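Local coordinates for alkane monooxygenase (Geobacillus thermodenitrificans, PDB 3B9O), which belongs to the luciferase-like monooxygenases, a family of flavin enzymes built on a TIM barrel, and holds flavin mononucleotide in a pocket, at residues 6-11 against 276-281; 168-173 against 197-202; 361-366 against 373-378. All coordinates share one frame; numbering follows the deposited sequence.

Contact 1 of 3, residues 6-11 against 276-281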
loop_
_atom_site.group_PDB
_atom_site.type_symbol
_atom_site.label_atom_id
_atom_site.label_comp_id
_atom_site.label_asym_id
_atom_site.label_seq_id
_atom_site.Cartn_x
_atom_site.Cartn_y
_atom_site.Cartn_z
ATOM N N HIS A 6 -0.411 -12.801 6.685
ATOM C CA HIS A 6 -1.311 -11.712 6.281
ATOM C C HIS A 6 -1.317 -11.556 4.741
ATOM O O HIS A 6 -0.272 -11.530 4.100
ATOM C CB HIS A 6 -0.953 -10.393 6.995
ATOM C CG HIS A 6 -1.029 -10.464 8.493
ATOM N ND1 HIS A 6 -2.204 -10.264 9.197
ATOM C CD2 HIS A 6 -0.063 -10.651 9.424
ATOM C CE1 HIS A 6 -1.961 -10.381 10.493
ATOM N NE2 HIS A 6 -0.672 -10.619 10.656
ATOM N N ILE A 7 -2.493 -11.473 4.127
ATOM C CA ILE A 7 -2.539 -11.291 2.692
ATOM C C ILE A 7 -3.400 -10.092 2.319
ATOM O O ILE A 7 -4.577 -10.015 2.710
ATOM C CB ILE A 7 -2.993 -12.576 1.959
ATOM C CG1 ILE A 7 -1.923 -13.688 2.128
ATOM C CG2 ILE A 7 -3.185 -12.319 0.462
ATOM C CD1 ILE A 7 -2.396 -15.049 1.819
ATOM N N ASN A 8 -2.799 -9.174 1.565
ATOM C CA ASN A 8 -3.497 -8.035 0.972
ATOM C C ASN A 8 -3.642 -8.184 -0.547
ATOM O O ASN A 8 -2.743 -8.715 -1.210
ATOM C CB ASN A 8 -2.727 -6.744 1.210
ATOM C CG ASN A 8 -2.538 -6.425 2.666
ATOM O OD1 ASN A 8 -3.309 -6.861 3.526
ATOM N ND2 ASN A 8 -1.506 -5.635 2.954
ATOM N N ALA A 9 -4.745 -7.678 -1.077
ATOM C CA ALA A 9 -5.006 -7.626 -2.508
ATOM C C ALA A 9 -4.433 -6.326 -3.025
ATOM O O ALA A 9 -4.809 -5.257 -2.550
ATOM C CB ALA A 9 -6.493 -7.689 -2.733
ATOM N N PHE A 10 -3.498 -6.404 -3.959
ATOM C CA PHE A 10 -2.838 -5.212 -4.495
ATOM C C PHE A 10 -3.620 -4.649 -5.689
ATOM O O PHE A 10 -3.856 -5.332 -6.714
ATOM C CB PHE A 10 -1.404 -5.521 -4.907
ATOM C CG PHE A 10 -0.541 -4.321 -5.101
ATOM C CD1 PHE A 10 -0.587 -3.251 -4.215
ATOM C CD2 PHE A 10 0.369 -4.278 -6.165
ATOM C CE1 PHE A 10 0.235 -2.141 -4.392
ATOM C CE2 PHE A 10 1.220 -3.167 -6.327
ATOM C CZ PHE A 10 1.166 -2.124 -5.448
ATOM N N GLU A 11 -3.999 -3.386 -5.567
ATOM C CA GLU A 11 -4.922 -2.800 -6.550
ATOM C C GLU A 11 -4.594 -1.328 -6.788
ATOM O O GLU A 11 -3.792 -0.739 -6.078
ATOM C CB GLU A 11 -6.366 -3.009 -6.010
ATOM C CG GLU A 11 -7.539 -2.740 -6.904
ATOM C CD GLU A 11 -7.448 -3.319 -8.340
ATOM O OE1 GLU A 11 -6.746 -2.734 -9.164
ATOM O OE2 GLU A 11 -8.122 -4.300 -8.658
ATOM N N LYS A 276 5.317 -4.967 10.951
ATOM C CA LYS A 276 5.084 -6.128 10.074
ATOM C C LYS A 276 5.696 -5.896 8.699
ATOM O O LYS A 276 5.671 -4.781 8.176
ATOM C CB LYS A 276 3.578 -6.363 9.933
ATOM C CG LYS A 276 2.864 -6.526 11.253
ATOM C CD LYS A 276 3.036 -7.943 11.801
ATOM C CE LYS A 276 2.245 -8.109 13.106
ATOM N NZ LYS A 276 1.863 -9.509 13.394
ATOM N N MET A 277 6.271 -6.946 8.127
ATOM C CA MET A 277 7.001 -6.845 6.855
ATOM C C MET A 277 6.200 -7.574 5.797
ATOM O O MET A 277 5.835 -8.735 6.014
ATOM C CB MET A 277 8.380 -7.491 7.006
ATOM C CG MET A 277 9.247 -6.804 8.092
ATOM S SD MET A 277 9.747 -5.121 7.682
ATOM C CE MET A 277 10.563 -4.686 9.216
ATOM N N PHE A 278 5.910 -6.882 4.690
ATOM C CA PHE A 278 5.100 -7.380 3.570
ATOM C C PHE A 278 5.953 -7.432 2.285
ATOM O O PHE A 278 6.673 -6.498 1.999
ATOM C CB PHE A 278 3.874 -6.469 3.350
ATOM C CG PHE A 278 2.792 -6.654 4.396
ATOM C CD1 PHE A 278 2.907 -6.057 5.655
ATOM C CD2 PHE A 278 1.667 -7.440 4.120
ATOM C CE1 PHE A 278 1.885 -6.220 6.650
ATOM C CE2 PHE A 278 0.659 -7.644 5.104
ATOM C CZ PHE A 278 0.781 -7.028 6.371
ATOM N N ALA A 279 5.923 -8.563 1.581
ATOM C CA ALA A 279 6.561 -8.697 0.287
ATOM C C ALA A 279 5.503 -8.675 -0.800
ATOM O O ALA A 279 4.335 -8.956 -0.528
ATOM C CB ALA A 279 7.350 -10.008 0.232
ATOM N N GLY A 280 5.879 -8.299 -2.024
ATOM C CA GLY A 280 4.976 -8.476 -3.165
ATOM C C GLY A 280 5.106 -9.921 -3.645
ATOM O O GLY A 280 6.141 -10.580 -3.435
ATOM N N ILE A 281 4.042 -10.442 -4.255
ATOM C CA ILE A 281 4.090 -11.756 -4.903
ATOM C C ILE A 281 3.053 -11.778 -6.018
ATOM O O ILE A 281 1.957 -11.241 -5.874
ATOM C CB ILE A 281 3.852 -12.947 -3.888
ATOM C CG1 ILE A 281 4.048 -14.319 -4.604
ATOM C CG2 ILE A 281 2.516 -12.836 -3.218
ATOM C CD1 ILE A 281 4.246 -15.510 -3.679
#
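Lys276 opens the contact by reaching for the ring of His6. Its chain bends about the CB-CG bond (chi2 -80°), which carries NZ to 3.9 Å from His6 NE2, a near approach rather than a bond. Each polar group has a firmer partner elsewhere: the ammonium donates to Leu416 O, and His6 ND1 pairs with Asp52 OD2. Two residues on, Phe278 does most of the touching. Its CE2 lies 3.7 Å from His6 CB, with CZ almost as close, so the far corner of the phenyl ring presses against the root of the histidine side chain. The same CE2 meets Asn8 ND2 at 3.7 Å. There the two side chains cross at about a right angle, while the planes of amide and ring differ by just 15°. Asn8 ND2 is held by Asn376 OD1 and Tyr225 OH, which set the amide beside the phenyl ring, and Tyr225 packs on that ring as well. The strand axes come no closer than 8.8 Å and run 50° apart in direction, too wide and too skewed for backbone pairing; strand 374-378 fills the gap, hydrogen-bonded to both. Side chains that meet past an intervening strand, within a closed parallel sheet, are what the interior of a TIM barrel looks like.

Contact 2 of 3, residues 168-173 against 197-202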
loop_
_atom_site.group_PDB
_atom_site.type_symbol
_atom_site.label_atom_id
_atom_site.label_comp_id
_atom_site.label_asym_id
_atom_site.label_seq_id
_atom_site.Cartn_x
_atom_site.Cartn_y
_atom_site.Cartn_z
ATOM N N CYS A 168 -0.523 15.109 11.724
ATOM C CA CYS A 168 -1.618 14.131 11.756
ATOM C C CYS A 168 -1.689 13.430 13.102
ATOM O O CYS A 168 -2.768 13.358 13.726
ATOM C CB CYS A 168 -1.485 13.141 10.572
ATOM S SG CYS A 168 -1.783 13.996 9.005
ATOM N N TYR A 169 -0.539 12.967 13.610
ATOM C CA TYR A 169 -0.523 12.340 14.960
ATOM C C TYR A 169 -1.096 13.278 16.037
ATOM O O TYR A 169 -1.911 12.850 16.853
ATOM C CB TYR A 169 0.895 11.941 15.419
ATOM C CG TYR A 169 1.632 10.892 14.607
ATOM C CD1 TYR A 169 3.031 10.916 14.550
ATOM C CD2 TYR A 169 0.947 9.877 13.897
ATOM C CE1 TYR A 169 3.754 9.968 13.836
ATOM C CE2 TYR A 169 1.670 8.895 13.167
ATOM C CZ TYR A 169 3.073 8.972 13.139
ATOM O OH TYR A 169 3.795 8.034 12.449
ATOM N N LYS A 170 -0.671 14.555 16.056
ATOM C CA LYS A 170 -1.231 15.512 17.048
ATOM C C LYS A 170 -2.751 15.654 16.933
ATOM O O LYS A 170 -3.449 15.565 17.917
ATOM C CB LYS A 170 -0.577 16.877 16.929
ATOM C CG LYS A 170 0.905 16.888 17.396
ATOM C CD LYS A 170 1.603 18.157 16.876
ATOM C CE LYS A 170 3.064 18.069 17.305
ATOM N NZ LYS A 170 3.742 19.359 17.178
ATOM N N LEU A 171 -3.244 15.858 15.721
ATOM C CA LEU A 171 -4.700 15.884 15.453
ATOM C C LEU A 171 -5.454 14.623 15.898
ATOM O O LEU A 171 -6.467 14.670 16.611
ATOM C CB LEU A 171 -4.957 16.189 13.950
ATOM C CG LEU A 171 -4.453 17.557 13.447
ATOM C CD1 LEU A 171 -4.533 17.662 11.931
ATOM C CD2 LEU A 171 -5.232 18.742 14.143
ATOM N N TRP A 172 -4.936 13.480 15.488
ATOM C CA TRP A 172 -5.608 12.215 15.710
ATOM C C TRP A 172 -5.573 11.683 17.137
ATOM O O TRP A 172 -6.520 11.051 17.556
ATOM C CB TRP A 172 -5.017 11.154 14.784
ATOM C CG TRP A 172 -5.349 11.345 13.334
ATOM C CD1 TRP A 172 -6.499 11.867 12.824
ATOM C CD2 TRP A 172 -4.567 10.905 12.213
ATOM N NE1 TRP A 172 -6.460 11.831 11.446
ATOM C CE2 TRP A 172 -5.301 11.223 11.043
ATOM C CE3 TRP A 172 -3.302 10.287 12.080
ATOM C CZ2 TRP A 172 -4.798 10.985 9.753
ATOM C CZ3 TRP A 172 -2.804 10.031 10.813
ATOM C CH2 TRP A 172 -3.559 10.376 9.651
ATOM N N GLU A 173 -4.464 11.929 17.842
ATOM C CA GLU A 173 -4.167 11.323 19.136
ATOM C C GLU A 173 -4.305 12.313 20.270
ATOM O O GLU A 173 -4.655 11.933 21.378
ATOM C CB GLU A 173 -2.725 10.790 19.189
ATOM C CG GLU A 173 -2.373 9.675 18.159
ATOM C CD GLU A 173 -3.090 8.368 18.471
ATOM O OE1 GLU A 173 -3.391 7.634 17.520
ATOM O OE2 GLU A 173 -3.339 8.088 19.657
ATOM N N HIS A 197 -8.790 20.268 22.383
ATOM C CA HIS A 197 -7.555 21.066 22.515
ATOM C C HIS A 197 -6.935 21.500 21.207
ATOM O O HIS A 197 -6.857 20.709 20.260
ATOM C CB HIS A 197 -6.485 20.277 23.317
ATOM C CG HIS A 197 -6.983 19.727 24.610
ATOM N ND1 HIS A 197 -7.291 20.532 25.682
ATOM C CD2 HIS A 197 -7.265 18.459 24.996
ATOM C CE1 HIS A 197 -7.745 19.791 26.670
ATOM N NE2 HIS A 197 -7.731 18.528 26.283
ATOM N N GLU A 198 -6.469 22.756 21.147
ATOM C CA GLU A 198 -5.570 23.191 20.073
ATOM C C GLU A 198 -4.319 22.310 20.143
ATOM O O GLU A 198 -3.967 21.795 21.211
ATOM C CB GLU A 198 -5.184 24.670 20.214
ATOM C CG GLU A 198 -6.228 25.628 19.731
ATOM C CD GLU A 198 -5.928 27.101 20.022
ATOM O OE1 GLU A 198 -4.881 27.443 20.641
ATOM O OE2 GLU A 198 -6.769 27.930 19.601
ATOM N N ILE A 199 -3.691 22.080 19.000
ATOM C CA ILE A 199 -2.432 21.316 18.977
ATOM C C ILE A 199 -1.215 22.238 18.932
ATOM O O ILE A 199 -0.113 21.821 19.277
ATOM C CB ILE A 199 -2.351 20.274 17.803
ATOM C CG1 ILE A 199 -2.415 20.986 16.436
ATOM C CG2 ILE A 199 -3.416 19.172 18.010
ATOM C CD1 ILE A 199 -1.959 20.144 15.205
ATOM N N ASN A 200 -1.420 23.479 18.503
ATOM C CA ASN A 200 -0.338 24.464 18.448
ATOM C C ASN A 200 0.927 23.924 17.834
ATOM O O ASN A 200 2.036 23.993 18.434
ATOM C CB ASN A 200 -0.067 25.044 19.833
ATOM C CG ASN A 200 -1.285 25.693 20.408
ATOM O OD1 ASN A 200 -1.739 25.320 21.476
ATOM N ND2 ASN A 200 -1.870 26.629 19.659
ATOM N N HIS A 201 0.761 23.379 16.634
ATOM C CA HIS A 201 1.886 22.879 15.889
ATOM C C HIS A 201 2.562 24.005 15.124
ATOM O O HIS A 201 1.932 24.825 14.479
ATOM C CB HIS A 201 1.493 21.749 14.918
ATOM C CG HIS A 201 2.604 21.364 13.995
ATOM N ND1 HIS A 201 3.453 20.319 14.262
ATOM C CD2 HIS A 201 3.049 21.928 12.850
ATOM C CE1 HIS A 201 4.373 20.248 13.314
ATOM N NE2 HIS A 201 4.142 21.207 12.441
ATOM N N SER A 202 3.881 23.971 15.165
ATOM C CA SER A 202 4.687 24.994 14.568
ATOM C C SER A 202 5.960 24.294 14.122
ATOM O O SER A 202 6.683 23.763 14.950
ATOM C CB SER A 202 4.969 26.056 15.655
ATOM O OG SER A 202 5.117 27.319 15.040
HETATM O O HOH W 1 2.419 20.989 19.203
#
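Lys170, on helix 154-174, meets the loop at 197-202 at both ends of its side chain, Ile199 at the root and His201 near the tip. CB packs against Ile199 CG2 at 3.8 Å, and Ile199 CD1 is almost as near. The same CG2 methyl rests 3.6 Å from Lys170 O, so the isoleucine grips both the backbone and the first carbon of the lysine. From CG onward the chain is extended. CD passes His201 ND1 at 3.9 Å, CE follows in the plane of the imidazole at its edge, and NZ arrives to donate a hydrogen bond to His201 ND1 at 3.1 Å, tilted 21° from the ring plane. Lysine and histidine cross at about a right angle. NZ has two further partners: a water 2.9 Å away, which in turn donates to Ile199 O at 2.7 Å, and Glu166 OE1, one helical turn back, in a salt bridge.

Beside the root of the lysine, away from its ammonium end, lies a small apolar patch. Ile199 holds CG1 between its backbone N and carbonyl carbon (chi1 62°), and from there CD1 extends to Leu171 CD2 at 3.7 Å. Leu171 itself leans on Ala116 of helix 112-125, while His201 begins the short antiparallel pair with strand 207-208; the contact thus ties that hairpin to an outer helix of the barrel.

The chemistry is telling at the imidazole. Because ND1 accepts from the lysine, the ring's proton should sit on NE2, which is consistent with NE2 pairing with Glu163 OE2. His201 is therefore probably neutral here, bridging an ammonium group and a carboxylate, while the salt bridge to Glu166 probably offsets the lysine's charge.

Contact 3 of 3, residues 361-366 against 373-378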
loop_
_atom_site.group_PDB
_atom_site.type_symbol
_atom_site.label_atom_id
_atom_site.label_comp_id
_atom_site.label_asym_id
_atom_site.label_seq_id
_atom_site.Cartn_x
_atom_site.Cartn_y
_atom_site.Cartn_z
ATOM N N ASP A 361 4.088 -23.588 -0.467
ATOM C CA ASP A 361 5.510 -23.866 -0.113
ATOM C C ASP A 361 6.426 -22.639 -0.264
ATOM O O ASP A 361 7.209 -22.299 0.653
ATOM C CB ASP A 361 6.084 -25.054 -0.924
ATOM C CG ASP A 361 5.487 -26.396 -0.515
ATOM O OD1 ASP A 361 4.912 -26.494 0.586
ATOM O OD2 ASP A 361 5.570 -27.375 -1.304
ATOM N N GLU A 362 6.308 -21.976 -1.406
ATOM C CA GLU A 362 7.158 -20.809 -1.708
ATOM C C GLU A 362 6.803 -19.618 -0.852
ATOM O O GLU A 362 7.690 -18.919 -0.370
ATOM C CB GLU A 362 7.131 -20.482 -3.208
ATOM C CG GLU A 362 7.706 -21.656 -3.989
ATOM C CD GLU A 362 7.854 -21.392 -5.468
ATOM O OE1 GLU A 362 8.797 -21.976 -6.057
ATOM O OE2 GLU A 362 7.051 -20.623 -6.050
ATOM N N MET A 363 5.507 -19.416 -0.613
ATOM C CA MET A 363 5.071 -18.390 0.339
ATOM C C MET A 363 5.597 -18.651 1.722
ATOM O O MET A 363 6.143 -17.761 2.378
ATOM C CB MET A 363 3.560 -18.286 0.337
ATOM C CG MET A 363 2.996 -17.776 -1.040
ATOM S SD MET A 363 1.175 -17.703 -0.984
ATOM C CE MET A 363 0.894 -16.440 0.236
ATOM N N GLN A 364 5.432 -19.888 2.163
ATOM C CA GLN A 364 5.879 -20.313 3.474
ATOM C C GLN A 364 7.411 -20.148 3.620
ATOM O O GLN A 364 7.891 -19.727 4.675
ATOM C CB GLN A 364 5.381 -21.742 3.758
ATOM C CG GLN A 364 5.917 -22.361 5.071
ATOM C CD GLN A 364 5.394 -23.755 5.306
ATOM O OE1 GLN A 364 4.807 -24.391 4.410
ATOM N NE2 GLN A 364 5.621 -24.261 6.509
ATOM N N TYR A 365 8.164 -20.412 2.538
ATOM C CA TYR A 365 9.633 -20.314 2.577
ATOM C C TYR A 365 10.077 -18.881 2.883
ATOM O O TYR A 365 10.928 -18.641 3.730
ATOM C CB TYR A 365 10.221 -20.767 1.238
ATOM C CG TYR A 365 11.687 -21.141 1.357
ATOM C CD1 TYR A 365 12.674 -20.360 0.747
ATOM C CD2 TYR A 365 12.089 -22.245 2.137
ATOM C CE1 TYR A 365 14.031 -20.731 0.856
ATOM C CE2 TYR A 365 13.471 -22.617 2.235
ATOM C CZ TYR A 365 14.404 -21.839 1.580
ATOM O OH TYR A 365 15.734 -22.123 1.658
ATOM N N LEU A 366 9.484 -17.927 2.182
ATOM C CA LEU A 366 9.774 -16.502 2.398
ATOM C C LEU A 366 9.426 -16.069 3.811
ATOM O O LEU A 366 10.231 -15.425 4.510
ATOM C CB LEU A 366 9.027 -15.685 1.330
ATOM C CG LEU A 366 9.613 -15.072 0.050
ATOM C CD1 LEU A 366 11.035 -15.438 -0.334
ATOM C CD2 LEU A 366 8.599 -15.211 -1.150
ATOM N N ASP A 373 6.032 -11.147 7.116
ATOM C CA ASP A 373 4.792 -11.379 7.855
ATOM C C ASP A 373 3.591 -11.522 6.945
ATOM O O ASP A 373 2.571 -12.046 7.358
ATOM C CB ASP A 373 4.530 -10.213 8.819
ATOM C CG ASP A 373 5.605 -10.097 9.880
ATOM O OD1 ASP A 373 6.348 -9.098 9.876
ATOM O OD2 ASP A 373 5.724 -11.040 10.691
ATOM N N GLY A 374 3.689 -11.035 5.721
ATOM C CA GLY A 374 2.551 -11.070 4.805
ATOM C C GLY A 374 2.957 -10.709 3.388
ATOM O O GLY A 374 4.121 -10.422 3.116
ATOM N N PHE A 375 1.977 -10.711 2.503
ATOM C CA PHE A 375 2.179 -10.427 1.101
ATOM C C PHE A 375 1.144 -9.447 0.568
ATOM O O PHE A 375 -0.046 -9.488 0.952
ATOM C CB PHE A 375 2.096 -11.727 0.254
ATOM C CG PHE A 375 3.175 -12.736 0.577
ATOM C CD1 PHE A 375 2.987 -13.656 1.606
ATOM C CD2 PHE A 375 4.382 -12.725 -0.110
ATOM C CE1 PHE A 375 3.968 -14.593 1.926
ATOM C CE2 PHE A 375 5.368 -13.681 0.176
ATOM C CZ PHE A 375 5.155 -14.605 1.211
ATOM N N ASN A 376 1.585 -8.618 -0.363
ATOM C CA ASN A 376 0.639 -7.919 -1.235
ATOM C C ASN A 376 0.542 -8.728 -2.516
ATOM O O ASN A 376 1.564 -8.898 -3.217
ATOM C CB ASN A 376 1.095 -6.510 -1.587
ATOM C CG ASN A 376 0.777 -5.501 -0.528
ATOM O OD1 ASN A 376 0.110 -5.784 0.469
ATOM N ND2 ASN A 376 1.270 -4.275 -0.742
ATOM N N LEU A 377 -0.645 -9.265 -2.788
ATOM C CA LEU A 377 -0.863 -10.055 -3.988
ATOM C C LEU A 377 -1.099 -9.165 -5.242
ATOM O O LEU A 377 -2.120 -8.465 -5.370
ATOM C CB LEU A 377 -1.982 -11.090 -3.774
ATOM C CG LEU A 377 -2.382 -12.010 -4.948
ATOM C CD1 LEU A 377 -1.219 -12.873 -5.447
ATOM C CD2 LEU A 377 -3.538 -12.900 -4.523
ATOM N N VAL A 378 -0.136 -9.255 -6.158
ATOM C CA VAL A 378 -0.095 -8.512 -7.386
ATOM C C VAL A 378 -0.924 -9.262 -8.444
ATOM O O VAL A 378 -0.841 -10.507 -8.545
ATOM C CB VAL A 378 1.392 -8.351 -7.892
ATOM C CG1 VAL A 378 1.453 -7.517 -9.191
ATOM C CG2 VAL A 378 2.283 -7.711 -6.790
#
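Met363 and Phe375 mark where helix 356-370 comes nearest to strand 374-378, with CA atoms 8.5 Å apart, and Leu366 follows one turn later opposite the start of the strand. This is the outer alpha-beta layer of the TIM barrel: the helix leads through a short turn into the strand that pairs with strand 6-12 and so helps close the cylinder. No hydrogen bond joins the two segments; the contact is made by one ring inserted against the helix.

Phe375 points its CB toward the helix, and the ring ends between the two helical residues. Met363 deals with it in two ways. Its backbone O lies near the ring plane, 3.5 Å from Phe375 CZ, where the carbonyl faces the weakly positive C-H rim. Its side chain, meanwhile, bends at the last torsion (chi3 65°), turning CE back to within 3.7 Å of Phe375 CD1. SD stays farther off, 5.4 Å from the ring centroid and 21° from the ring normal, a Met-aromatic contact in which the methyl does the close touching. Beyond the phenyl ring the methionine also packs on Phe389 and Leu397 of helix 384-399 and on Ile281 and Ile7 of the barrel strands, which makes it a joint between sheet and helices.

Leu366 crosses Phe375 at about a right angle and comes up to the ring's edge. Its side-chain torsions are close to eclipsed, so its methyl positions deserve some caution. As modelled, CD2 sits in the plane of the phenyl ring, 3.8 Å from Phe375 CE2, while Leu366 CB lies 4.0 Å from CZ.

Contacts 1 and 3 are neighbours in the barrel wall and touch through backbone bonds such as Asn8 O to Leu377 N, 2.7 Å. Contact 1 faces the lumen, where polar groups mingle with a phenyl ring; contact 3 faces the helical layer and is almost wholly apolar in its side chains. Contact 2 lies elsewhere, its centre about 31 Å from the centre of contact 1 and about 38 Å from that of contact 3, on the opposite side of the chain's centre from contact 3. Only partly buried, it uses a lysine, a histidine and a water, whereas the other two bury nearly everything that touches.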